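Local coordinates for protein thioredoxin Reductase (Burkholderia cenocepacia, PDB 4F82) that probably acts as a thiol-dependent peroxidase of the Prx5 type, reducing hydrogen peroxide and organic hydroperoxides to water and alcohols, at residues D43-K48 / E85-S90; R49-G54 / A81-I86; F53-A58 / Q66-Y71; A75-A80 / S169-L174. All coordinates share one frame; numbering follows the deposited sequence.

Interaction 1: residues D43-K48 / E85-S90; sequences DQVAGK and EIWCVS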
loop_
_atom_site.group_PDB
_atom_site.type_symbol
_atom_site.label_atom_id
_atom_site.label_comp_id
_atom_site.label_asym_id
_atom_site.label_seq_id
_atom_site.Cartn_x
_atom_site.Cartn_y
_atom_site.Cartn_z
ATOM N N ASP A 43 14.973 -12.704 -14.640
ATOM C CA ASP A 43 16.194 -13.165 -13.950
ATOM C C ASP A 43 15.969 -14.115 -12.755
ATOM O O ASP A 43 16.719 -15.070 -12.572
ATOM C CB ASP A 43 17.091 -11.988 -13.523
ATOM C CG ASP A 43 17.774 -11.305 -14.710
ATOM O OD1 ASP A 43 17.720 -11.854 -15.842
ATOM O OD2 ASP A 43 18.368 -10.218 -14.506
ATOM N N GLN A 44 14.941 -13.847 -11.962
ATOM C CA GLN A 44 14.615 -14.633 -10.773
ATOM C C GLN A 44 13.855 -15.934 -11.064
ATOM O O GLN A 44 13.821 -16.804 -10.199
ATOM C CB GLN A 44 13.748 -13.810 -9.791
ATOM C CG GLN A 44 14.465 -12.626 -9.170
ATOM C CD GLN A 44 15.488 -13.069 -8.154
ATOM O OE1 GLN A 44 15.226 -13.971 -7.339
ATOM N NE2 GLN A 44 16.670 -12.461 -8.203
ATOM N N VAL A 45 13.200 -16.048 -12.220
ATOM C CA VAL A 45 12.532 -17.306 -12.588
ATOM C C VAL A 45 13.419 -18.150 -13.477
ATOM O O VAL A 45 13.138 -19.343 -13.702
ATOM C CB VAL A 45 11.153 -17.123 -13.261
ATOM C CG1 VAL A 45 10.261 -16.249 -12.407
ATOM C CG2 VAL A 45 11.290 -16.552 -14.686
ATOM N N ALA A 46 14.513 -17.571 -13.967
ATOM C CA ALA A 46 15.394 -18.366 -14.827
ATOM C C ALA A 46 15.860 -19.652 -14.142
ATOM O O ALA A 46 16.405 -19.616 -13.026
ATOM C CB ALA A 46 16.598 -17.556 -15.298
ATOM N N GLY A 47 15.602 -20.782 -14.809
ATOM C CA GLY A 47 16.058 -22.092 -14.381
ATOM C C GLY A 47 15.327 -22.653 -13.174
ATOM O O GLY A 47 15.822 -23.614 -12.559
ATOM N N LYS A 48 14.167 -22.073 -12.842
ATOM C CA LYS A 48 13.366 -22.513 -11.707
ATOM C C LYS A 48 11.964 -22.910 -12.094
ATOM O O LYS A 48 11.456 -22.523 -13.169
ATOM C CB LYS A 48 13.240 -21.376 -10.698
ATOM C CG LYS A 48 14.537 -20.732 -10.352
ATOM C CD LYS A 48 14.286 -19.678 -9.283
ATOM C CE LYS A 48 15.588 -19.035 -8.814
ATOM N NZ LYS A 48 15.323 -17.698 -8.140
ATOM N N GLU A 85 10.281 -22.143 -5.928
ATOM C CA GLU A 85 9.836 -20.955 -5.178
ATOM C C GLU A 85 8.348 -20.682 -5.262
ATOM O O GLU A 85 7.694 -20.947 -6.294
ATOM C CB GLU A 85 10.588 -19.695 -5.616
ATOM C CG GLU A 85 12.104 -19.836 -5.429
ATOM C CD GLU A 85 12.880 -18.605 -5.850
ATOM O OE1 GLU A 85 14.129 -18.670 -5.833
ATOM O OE2 GLU A 85 12.261 -17.571 -6.212
ATOM N N ILE A 86 7.824 -20.112 -4.182
ATOM C CA ILE A 86 6.437 -19.623 -4.187
ATOM C C ILE A 86 6.464 -18.114 -3.964
ATOM O O ILE A 86 6.982 -17.643 -2.953
ATOM C CB ILE A 86 5.603 -20.259 -3.072
ATOM C CG1 ILE A 86 5.510 -21.781 -3.224
ATOM C CG2 ILE A 86 4.192 -19.706 -3.093
ATOM C CD1 ILE A 86 5.176 -22.516 -1.860
ATOM N N TRP A 87 5.945 -17.344 -4.912
ATOM C CA TRP A 87 5.883 -15.894 -4.732
ATOM C C TRP A 87 4.461 -15.407 -4.496
ATOM O O TRP A 87 3.515 -15.881 -5.113
ATOM C CB TRP A 87 6.353 -15.188 -5.991
ATOM C CG TRP A 87 7.741 -15.487 -6.480
ATOM C CD1 TRP A 87 8.679 -16.362 -5.976
ATOM C CD2 TRP A 87 8.298 -14.908 -7.642
ATOM N NE1 TRP A 87 9.832 -16.328 -6.771
ATOM C CE2 TRP A 87 9.603 -15.453 -7.813
ATOM C CE3 TRP A 87 7.813 -13.958 -8.569
ATOM C CZ2 TRP A 87 10.451 -15.046 -8.856
ATOM C CZ3 TRP A 87 8.651 -13.569 -9.621
ATOM C CH2 TRP A 87 9.960 -14.116 -9.749
ATOM N N CYS A 88 4.308 -14.461 -3.598
ATOM C CA CYS A 88 3.053 -13.704 -3.512
ATOM C C CYS A 88 3.274 -12.345 -4.183
ATOM O O CYS A 88 4.102 -11.543 -3.735
ATOM C CB CYS A 88 2.637 -13.511 -2.063
ATOM S SG CYS A 88 1.187 -12.407 -1.880
ATOM N N VAL A 89 2.541 -12.069 -5.256
ATOM C CA VAL A 89 2.698 -10.778 -5.915
ATOM C C VAL A 89 1.536 -9.844 -5.572
ATOM O O VAL A 89 0.379 -10.251 -5.596
ATOM C CB VAL A 89 2.787 -10.939 -7.431
ATOM C CG1 VAL A 89 2.673 -9.589 -8.115
ATOM C CG2 VAL A 89 4.117 -11.625 -7.810
ATOM N N SER A 90 1.822 -8.596 -5.207
ATOM C CA SER A 90 0.726 -7.670 -4.965
ATOM C C SER A 90 1.162 -6.299 -5.381
ATOM O O SER A 90 2.369 -6.000 -5.388
ATOM C CB SER A 90 0.320 -7.647 -3.470
ATOM O OG SER A 90 -0.823 -6.801 -3.243
#
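K48 and E85 carry the polar half of this contact. K48 NZ donates to E85 OE1 at 2.8 Å in a salt bridge. It approaches from above the carboxylate plane, 42° out of it. The same ammonium also donates to the backbone oxygen of Q44, with NZ and O 2.7 Å apart. One lysine thus ties the carboxylate to the last turn of helix 41-45. A type II turn from V45 to K48, with G47 at positive phi, brings the lysine back to this place. The second oxygen, E85 OE2, uses its anti lone pair. It accepts a hydrogen bond from W87 NE1 at 2.8 Å, in the plane of the indole and nearly straight at 172°. OE2 also meets R111 in a salt bridge, and R111 binds Q44 OE1 as well. Two cations around E85 would be expected to keep it ionised.

The apolar half is made by the benzo end of W87. V45 CG1 comes to 3.4 Å from W87 CH2, and Q44 CB to 3.6 Å from W87 CZ2. Both approach the ring obliquely. CG1 of V45 lies anti to its carbonyl carbon (chi1 -53°), and the valine crosses the tryptophan at about a right angle.

Strand 85-90 runs between strands 49-55 and 111-114. W87 also rests on V50 and M113, and V45 touches L16.

Interaction 2: residues R49-G54 / A81-I86; sequences RVVIFG and AGIDEI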
loop_
_atom_site.group_PDB
_atom_site.type_symbol
_atom_site.label_atom_id
_atom_site.label_comp_id
_atom_site.label_asym_id
_atom_site.label_seq_id
_atom_site.Cartn_x
_atom_site.Cartn_y
_atom_site.Cartn_z
ATOM N N ARG A 49 11.327 -23.672 -11.208
ATOM C CA ARG A 49 9.915 -23.921 -11.339
ATOM C C ARG A 49 9.230 -23.140 -10.190
ATOM O O ARG A 49 9.501 -23.403 -9.020
ATOM C CB ARG A 49 9.698 -25.424 -11.276
ATOM C CG ARG A 49 8.295 -25.843 -11.503
ATOM C CD ARG A 49 8.248 -27.343 -11.820
ATOM N NE ARG A 49 6.876 -27.795 -11.704
ATOM C CZ ARG A 49 5.994 -27.723 -12.696
ATOM N NH1 ARG A 49 6.375 -27.250 -13.881
ATOM N NH2 ARG A 49 4.745 -28.142 -12.513
ATOM N N VAL A 50 8.383 -22.162 -10.546
ATOM C CA VAL A 50 7.887 -21.130 -9.610
ATOM C C VAL A 50 6.357 -21.037 -9.621
ATOM O O VAL A 50 5.755 -20.932 -10.675
ATOM C CB VAL A 50 8.447 -19.746 -10.009
ATOM C CG1 VAL A 50 7.910 -18.604 -9.095
ATOM C CG2 VAL A 50 9.960 -19.764 -10.004
ATOM N N VAL A 51 5.731 -21.078 -8.454
ATOM C CA VAL A 51 4.321 -20.727 -8.367
ATOM C C VAL A 51 4.218 -19.259 -8.019
ATOM O O VAL A 51 4.810 -18.823 -7.028
ATOM C CB VAL A 51 3.579 -21.523 -7.236
ATOM C CG1 VAL A 51 2.154 -20.960 -7.032
ATOM C CG2 VAL A 51 3.544 -23.041 -7.533
ATOM N N ILE A 52 3.473 -18.494 -8.815
ATOM C CA ILE A 52 3.191 -17.095 -8.483
ATOM C C ILE A 52 1.710 -16.927 -8.250
ATOM O O ILE A 52 0.910 -17.269 -9.139
ATOM C CB ILE A 52 3.589 -16.156 -9.632
ATOM C CG1 ILE A 52 5.080 -16.331 -9.972
ATOM C CG2 ILE A 52 3.329 -14.713 -9.243
ATOM C CD1 ILE A 52 5.503 -15.554 -11.272
ATOM N N PHE A 53 1.320 -16.441 -7.061
ATOM C CA PHE A 53 -0.085 -16.076 -6.873
ATOM C C PHE A 53 -0.138 -14.559 -6.607
ATOM O O PHE A 53 0.663 -14.023 -5.831
ATOM C CB PHE A 53 -0.802 -16.937 -5.799
ATOM C CG PHE A 53 -0.308 -16.724 -4.393
ATOM C CD1 PHE A 53 -1.010 -15.889 -3.495
ATOM C CD2 PHE A 53 0.855 -17.327 -3.953
ATOM C CE1 PHE A 53 -0.554 -15.703 -2.170
ATOM C CE2 PHE A 53 1.320 -17.126 -2.625
ATOM C CZ PHE A 53 0.626 -16.311 -1.739
ATOM N N GLY A 54 -0.994 -13.873 -7.358
ATOM C CA GLY A 54 -1.167 -12.452 -7.202
ATOM C C GLY A 54 -2.487 -12.235 -6.485
ATOM O O GLY A 54 -3.429 -13.032 -6.599
ATOM N N ALA A 81 6.924 -31.474 -4.430
ATOM C CA ALA A 81 6.423 -31.788 -5.777
ATOM C C ALA A 81 7.289 -31.179 -6.868
ATOM O O ALA A 81 6.973 -31.311 -8.044
ATOM C CB ALA A 81 4.950 -31.342 -5.951
ATOM N N GLY A 82 8.340 -30.457 -6.477
ATOM C CA GLY A 82 9.292 -29.880 -7.420
ATOM C C GLY A 82 9.216 -28.381 -7.666
ATOM O O GLY A 82 9.930 -27.839 -8.529
ATOM N N ILE A 83 8.369 -27.687 -6.918
ATOM C CA ILE A 83 8.342 -26.226 -7.018
ATOM C C ILE A 83 9.519 -25.632 -6.259
ATOM O O ILE A 83 9.720 -25.939 -5.074
ATOM C CB ILE A 83 6.996 -25.620 -6.446
ATOM C CG1 ILE A 83 5.783 -26.165 -7.239
ATOM C CG2 ILE A 83 7.060 -24.060 -6.363
ATOM C CD1 ILE A 83 5.739 -25.756 -8.745
ATOM N N ASP A 84 10.277 -24.759 -6.921
ATOM C CA ASP A 84 11.484 -24.180 -6.326
ATOM C C ASP A 84 11.180 -22.999 -5.444
ATOM O O ASP A 84 11.777 -22.866 -4.352
ATOM C CB ASP A 84 12.436 -23.726 -7.426
ATOM C CG ASP A 84 13.034 -24.891 -8.169
ATOM O OD1 ASP A 84 13.516 -25.813 -7.484
ATOM O OD2 ASP A 84 13.021 -24.884 -9.431
ATOM N N GLU A 85 10.281 -22.143 -5.928
ATOM C CA GLU A 85 9.836 -20.955 -5.178
ATOM C C GLU A 85 8.348 -20.682 -5.262
ATOM O O GLU A 85 7.694 -20.947 -6.294
ATOM C CB GLU A 85 10.588 -19.695 -5.616
ATOM C CG GLU A 85 12.104 -19.836 -5.429
ATOM C CD GLU A 85 12.880 -18.605 -5.850
ATOM O OE1 GLU A 85 14.129 -18.670 -5.833
ATOM O OE2 GLU A 85 12.261 -17.571 -6.212
ATOM N N ILE A 86 7.824 -20.112 -4.182
ATOM C CA ILE A 86 6.437 -19.623 -4.187
ATOM C C ILE A 86 6.464 -18.114 -3.964
ATOM O O ILE A 86 6.982 -17.643 -2.953
ATOM C CB ILE A 86 5.603 -20.259 -3.072
ATOM C CG1 ILE A 86 5.510 -21.781 -3.224
ATOM C CG2 ILE A 86 4.192 -19.706 -3.093
ATOM C CD1 ILE A 86 5.176 -22.516 -1.860
HETATM O O HOH W 1 6.053 -29.599 -9.904
#
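CG of D84 stands anti to its carbonyl carbon (chi1 -69°), beside the backbone N, and OD2 accepts from R49 N at 2.7 Å, on the anti side of the carboxylate. CG of R49 is anti to its own N (chi1 -176°), and the extended chain passes G82 O and I83 CD1.

The two segments belong to a beta-alpha-beta crossover of the thioredoxin fold, in which helix 61-80 links strands 49-55 and 85-90. The strands are parallel, with V50 beside E85 and V51 beside I86. V51 N donates to E85 O at 2.9 Å, and V50 CA adds a CA-H...O contact to the same oxygen. Nearer the N-terminal end of the segment, R49 O accepts from D84 N at 2.6 Å, with a weak second bond from E85 N at 3.4 Å. A Schellman motif with G82 at positive phi closes the helix just before.

The side chains of V51 and I86 lie on the sheet face that helix 61-80 packs against. V51 CG2 touches I83 CD1 at 3.7 Å, the two side chains crossing at about a right angle. I86 CG2 meets the edge of the F53 ring, in its plane, 3.9 Å from CE2.

R49 NH1 forms a salt bridge with D147. R49 NE donates to a water at 2.7 Å, and that water donates in turn to A81 O, also at 2.7 Å.

Interaction 3: residues F53-A58 / Q66-Y71; sequences FGLPGA and QHVPGY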
loop_
_atom_site.group_PDB
_atom_site.type_symbol
_atom_site.label_atom_id
_atom_site.label_comp_id
_atom_site.label_asym_id
_atom_site.label_seq_id
_atom_site.Cartn_x
_atom_site.Cartn_y
_atom_site.Cartn_z
ATOM N N PHE A 53 1.320 -16.441 -7.061
ATOM C CA PHE A 53 -0.085 -16.076 -6.873
ATOM C C PHE A 53 -0.138 -14.559 -6.607
ATOM O O PHE A 53 0.663 -14.023 -5.831
ATOM C CB PHE A 53 -0.802 -16.937 -5.799
ATOM C CG PHE A 53 -0.308 -16.724 -4.393
ATOM C CD1 PHE A 53 -1.010 -15.889 -3.495
ATOM C CD2 PHE A 53 0.855 -17.327 -3.953
ATOM C CE1 PHE A 53 -0.554 -15.703 -2.170
ATOM C CE2 PHE A 53 1.320 -17.126 -2.625
ATOM C CZ PHE A 53 0.626 -16.311 -1.739
ATOM N N GLY A 54 -0.994 -13.873 -7.358
ATOM C CA GLY A 54 -1.167 -12.452 -7.202
ATOM C C GLY A 54 -2.487 -12.235 -6.485
ATOM O O GLY A 54 -3.429 -13.032 -6.599
ATOM N N LEU A 55 -2.577 -11.138 -5.757
ATOM C CA LEU A 55 -3.818 -10.850 -5.021
ATOM C C LEU A 55 -3.941 -9.322 -4.896
ATOM O O LEU A 55 -2.970 -8.600 -5.161
ATOM C CB LEU A 55 -3.782 -11.568 -3.652
ATOM C CG LEU A 55 -2.521 -11.584 -2.784
ATOM C CD1 LEU A 55 -2.151 -10.171 -2.217
ATOM C CD2 LEU A 55 -2.675 -12.578 -1.644
ATOM N N PRO A 56 -5.133 -8.821 -4.528
ATOM C CA PRO A 56 -5.413 -7.382 -4.563
ATOM C C PRO A 56 -4.699 -6.476 -3.543
ATOM O O PRO A 56 -4.485 -5.308 -3.864
ATOM C CB PRO A 56 -6.931 -7.323 -4.330
ATOM C CG PRO A 56 -7.443 -8.622 -4.858
ATOM C CD PRO A 56 -6.373 -9.614 -4.440
ATOM N N GLY A 57 -4.383 -6.960 -2.343
ATOM C CA GLY A 57 -3.684 -6.086 -1.423
ATOM C C GLY A 57 -3.210 -6.686 -0.115
ATOM O O GLY A 57 -3.944 -7.457 0.543
ATOM N N ALA A 58 -1.996 -6.294 0.290
ATOM C CA ALA A 58 -1.510 -6.642 1.625
ATOM C C ALA A 58 -2.493 -6.141 2.693
ATOM O O ALA A 58 -3.152 -5.101 2.518
ATOM C CB ALA A 58 -0.113 -6.051 1.864
ATOM N N GLN A 66 -6.825 -16.199 4.496
ATOM C CA GLN A 66 -7.001 -17.399 3.676
ATOM C C GLN A 66 -5.917 -17.615 2.609
ATOM O O GLN A 66 -5.302 -18.689 2.529
ATOM C CB GLN A 66 -8.331 -17.302 2.949
ATOM C CG GLN A 66 -9.499 -17.923 3.653
ATOM C CD GLN A 66 -10.511 -18.371 2.627
ATOM O OE1 GLN A 66 -11.328 -17.569 2.195
ATOM N NE2 GLN A 66 -10.421 -19.637 2.179
ATOM N N HIS A 67 -5.738 -16.629 1.742
ATOM C CA HIS A 67 -4.916 -16.836 0.551
ATOM C C HIS A 67 -3.407 -17.078 0.823
ATOM O O HIS A 67 -2.877 -18.108 0.388
ATOM C CB HIS A 67 -5.148 -15.735 -0.499
ATOM C CG HIS A 67 -4.804 -16.162 -1.889
ATOM N ND1 HIS A 67 -4.935 -15.329 -2.981
ATOM C CD2 HIS A 67 -4.326 -17.344 -2.360
ATOM C CE1 HIS A 67 -4.575 -15.991 -4.075
ATOM N NE2 HIS A 67 -4.202 -17.212 -3.726
ATOM N N VAL A 68 -2.731 -16.168 1.542
ATOM C CA VAL A 68 -1.329 -16.357 1.899
ATOM C C VAL A 68 -1.131 -17.530 2.885
ATOM O O VAL A 68 -0.188 -18.334 2.721
ATOM C CB VAL A 68 -0.665 -15.021 2.420
ATOM C CG1 VAL A 68 0.787 -15.239 2.819
ATOM C CG2 VAL A 68 -0.706 -13.977 1.341
ATOM N N PRO A 69 -2.015 -17.662 3.895
ATOM C CA PRO A 69 -1.757 -18.782 4.815
ATOM C C PRO A 69 -1.876 -20.168 4.157
ATOM O O PRO A 69 -1.094 -21.051 4.511
ATOM C CB PRO A 69 -2.793 -18.596 5.911
ATOM C CG PRO A 69 -3.007 -17.094 5.937
ATOM C CD PRO A 69 -2.964 -16.687 4.472
ATOM N N GLY A 70 -2.781 -20.349 3.196
ATOM C CA GLY A 70 -2.839 -21.605 2.455
ATOM C C GLY A 70 -1.484 -21.913 1.795
ATOM O O GLY A 70 -1.017 -23.055 1.802
ATOM N N TYR A 71 -0.835 -20.899 1.232
ATOM C CA TYR A 71 0.483 -21.170 0.645
ATOM C C TYR A 71 1.579 -21.450 1.684
ATOM O O TYR A 71 2.395 -22.343 1.489
ATOM C CB TYR A 71 0.868 -20.076 -0.352
ATOM C CG TYR A 71 0.125 -20.254 -1.661
ATOM C CD1 TYR A 71 0.589 -21.174 -2.617
ATOM C CD2 TYR A 71 -1.054 -19.538 -1.931
ATOM C CE1 TYR A 71 -0.089 -21.371 -3.820
ATOM C CE2 TYR A 71 -1.751 -19.729 -3.151
ATOM C CZ TYR A 71 -1.263 -20.657 -4.070
ATOM O OH TYR A 71 -1.904 -20.861 -5.290
#
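H67 and Y71 both pack on F53, and both grip one backbone oxygen outside the two segments. S165 O takes a hydrogen bond from H67 NE2 and another from Y71 OH. H67 ND1 is hydrogen-bonded to R141. The polar ends of both rings are therefore held.

F53 and Y71 form an offset stack, with ring centroids 4.0 Å apart and planes only 8° from parallel. Y71 CD2 lies 3.4 Å above the F53 plane, over the ring centre. H67 meets F53 obliquely, its plane turned by 44°. F53 CD1 sits over one face of the imidazole near the rim, 3.5 Å from NE2. V68 CG2 comes in at the edge of the phenyl ring, 3.9 Å from CE1. L55 extends the patch: its CD2 lies 3.8 Å from V68 CG2 and equally far from H67 ND1.

The axes of strand 53-55 and helix 66-71 run nearly antiparallel and come within 10.3 Å. L55 also lies about 4 Å, side chain to side chain, from C63, the predicted peroxidatic cysteine.

No hydrogen bond crosses between the segments. Their cohesion is aromatic and apolar, while the polar bonds of H67 and Y71 attach this cluster to the chain at S165 and R141.

Interaction 4: residues A75-A80 / S169-L174; sequences AEQLRA and SVLATL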
loop_
_atom_site.group_PDB
_atom_site.type_symbol
_atom_site.label_atom_id
_atom_site.label_comp_id
_atom_site.label_asym_id
_atom_site.label_seq_id
_atom_site.Cartn_x
_atom_site.Cartn_y
_atom_site.Cartn_z
ATOM N N ALA A 75 3.496 -24.983 1.714
ATOM C CA ALA A 75 4.774 -24.746 1.054
ATOM C C ALA A 75 5.641 -26.008 1.011
ATOM O O ALA A 75 6.290 -26.279 -0.011
ATOM C CB ALA A 75 5.514 -23.593 1.701
ATOM N N GLU A 76 5.648 -26.788 2.098
ATOM C CA GLU A 76 6.400 -28.062 2.116
ATOM C C GLU A 76 5.938 -29.041 1.030
ATOM O O GLU A 76 6.765 -29.622 0.335
ATOM C CB GLU A 76 6.349 -28.740 3.499
ATOM N N GLN A 77 4.630 -29.216 0.861
ATOM C CA GLN A 77 4.137 -30.128 -0.164
ATOM C C GLN A 77 4.455 -29.623 -1.561
ATOM O O GLN A 77 4.834 -30.413 -2.430
ATOM C CB GLN A 77 2.629 -30.340 -0.043
ATOM C CG GLN A 77 2.174 -30.917 1.272
ATOM C CD GLN A 77 0.704 -30.643 1.498
ATOM O OE1 GLN A 77 0.338 -29.725 2.228
ATOM N NE2 GLN A 77 -0.144 -31.424 0.856
ATOM N N LEU A 78 4.338 -28.313 -1.781
ATOM C CA LEU A 78 4.630 -27.780 -3.124
ATOM C C LEU A 78 6.101 -27.976 -3.427
ATOM O O LEU A 78 6.431 -28.402 -4.514
ATOM C CB LEU A 78 4.186 -26.304 -3.299
ATOM C CG LEU A 78 2.677 -26.033 -3.271
ATOM C CD1 LEU A 78 2.359 -24.588 -2.930
ATOM C CD2 LEU A 78 2.036 -26.425 -4.608
ATOM N N ARG A 79 6.988 -27.766 -2.453
ATOM C CA ARG A 79 8.414 -27.990 -2.703
ATOM C C ARG A 79 8.771 -29.466 -2.932
ATOM O O ARG A 79 9.585 -29.772 -3.800
ATOM C CB ARG A 79 9.282 -27.315 -1.625
ATOM C CG ARG A 79 9.287 -25.786 -1.847
ATOM C CD ARG A 79 9.576 -24.951 -0.622
ATOM N NE ARG A 79 10.982 -24.724 -0.234
ATOM C CZ ARG A 79 12.076 -24.776 -1.013
ATOM N NH1 ARG A 79 12.033 -25.073 -2.308
ATOM N NH2 ARG A 79 13.260 -24.517 -0.465
ATOM N N ALA A 80 8.119 -30.377 -2.203
ATOM C CA ALA A 80 8.296 -31.826 -2.436
ATOM C C ALA A 80 7.879 -32.205 -3.854
ATOM O O ALA A 80 8.405 -33.162 -4.400
ATOM C CB ALA A 80 7.506 -32.686 -1.395
ATOM N N SER A 169 -5.863 -25.929 -4.801
ATOM C CA SER A 169 -6.141 -26.068 -6.221
ATOM C C SER A 169 -4.859 -26.159 -7.040
ATOM O O SER A 169 -4.794 -26.932 -7.982
ATOM C CB SER A 169 -6.964 -24.902 -6.752
ATOM O OG SER A 169 -8.201 -24.817 -6.078
ATOM N N VAL A 170 -3.868 -25.342 -6.706
ATOM C CA VAL A 170 -2.602 -25.384 -7.409
ATOM C C VAL A 170 -1.891 -26.728 -7.257
ATOM O O VAL A 170 -1.419 -27.324 -8.246
ATOM C CB VAL A 170 -1.723 -24.212 -6.965
ATOM C CG1 VAL A 170 -0.313 -24.410 -7.473
ATOM C CG2 VAL A 170 -2.315 -22.950 -7.516
ATOM N N LEU A 171 -1.833 -27.245 -6.030
ATOM C CA LEU A 171 -1.200 -28.529 -5.799
ATOM C C LEU A 171 -1.923 -29.598 -6.618
ATOM O O LEU A 171 -1.275 -30.475 -7.229
ATOM C CB LEU A 171 -1.245 -28.881 -4.297
ATOM C CG LEU A 171 -0.547 -30.198 -3.922
ATOM C CD1 LEU A 171 0.928 -30.142 -4.318
ATOM C CD2 LEU A 171 -0.725 -30.502 -2.439
ATOM N N ALA A 172 -3.258 -29.496 -6.661
ATOM C CA ALA A 172 -4.082 -30.486 -7.368
ATOM C C ALA A 172 -3.881 -30.443 -8.874
ATOM O O ALA A 172 -4.212 -31.405 -9.567
ATOM C CB ALA A 172 -5.577 -30.315 -7.039
ATOM N N THR A 173 -3.348 -29.335 -9.378
ATOM C CA THR A 173 -3.288 -29.140 -10.829
ATOM C C THR A 173 -1.855 -29.063 -11.350
ATOM O O THR A 173 -1.627 -28.691 -12.523
ATOM C CB THR A 173 -4.070 -27.885 -11.270
ATOM O OG1 THR A 173 -3.695 -26.774 -10.433
ATOM C CG2 THR A 173 -5.579 -28.130 -11.193
ATOM N N LEU A 174 -0.886 -29.394 -10.497
ATOM C CA LEU A 174 0.485 -29.532 -10.982
ATOM C C LEU A 174 0.477 -30.691 -11.947
ATOM O O LEU A 174 -0.281 -31.641 -11.763
ATOM C CB LEU A 174 1.435 -29.858 -9.837
ATOM C CG LEU A 174 1.560 -28.730 -8.821
ATOM C CD1 LEU A 174 2.538 -29.163 -7.764
ATOM C CD2 LEU A 174 2.031 -27.429 -9.494
#
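L78 and L171 mark the closest backbone approach, CA to CA 6.5 Å, between the last turns of helix 61-80 and helix 167-172. L78 reaches across with one methyl group. Its CG is anti to the carbonyl carbon (chi1 -67°), and CD2 ends among V170, L171 and L174. CD2 lies 3.9 Å from L171 CD1 and 4.0 Å from L171 CA. It is also 4.2 Å from V170 CG1 and 4.2 Å from L174 CD1.

L171 divides its two branches between neighbours. Its CG is anti to the backbone N (chi1 -178°). CD1 goes to L78, while CD2 packs against the amide of Q77, 3.5 Å from NE2. This is a van der Waals contact at the more exposed side of the interface. The Q77 and L171 side chains cross at about a right angle.

In the thioredoxin fold such helices lie against the central sheet. Here L78 rests on I86 of strand 85-90, and V170 rests on A143 and V145 of strand 137-147. Y71, two turns earlier than L78 in helix 61-80, touches both L78 and V170.

L174, in the loop that follows, also touches A81 and I83. T173 OG1 donates back to S169 O at 2.7 Å, tilted 27° from the carbonyl plane.

Interaction 3 is fully buried and close to the predicted active-site cysteine. Its rings and methyls meet without a hydrogen bond between the segments. Interactions 1, 2 and 4 are only partly buried. Interactions 1 and 2 share E85 and I86 at the start of strand 85-90, where salt bridges and backbone bonds accompany apolar contacts. Interactions 2 and 3 share F53 and belong to one beta-alpha-beta unit, seen once between its strands and once between strand and helix. Interaction 4 uses the far end of the same helix and is almost wholly apolar. L78 and A75 touch I86, and V170 touches Y71, so it adjoins the other three.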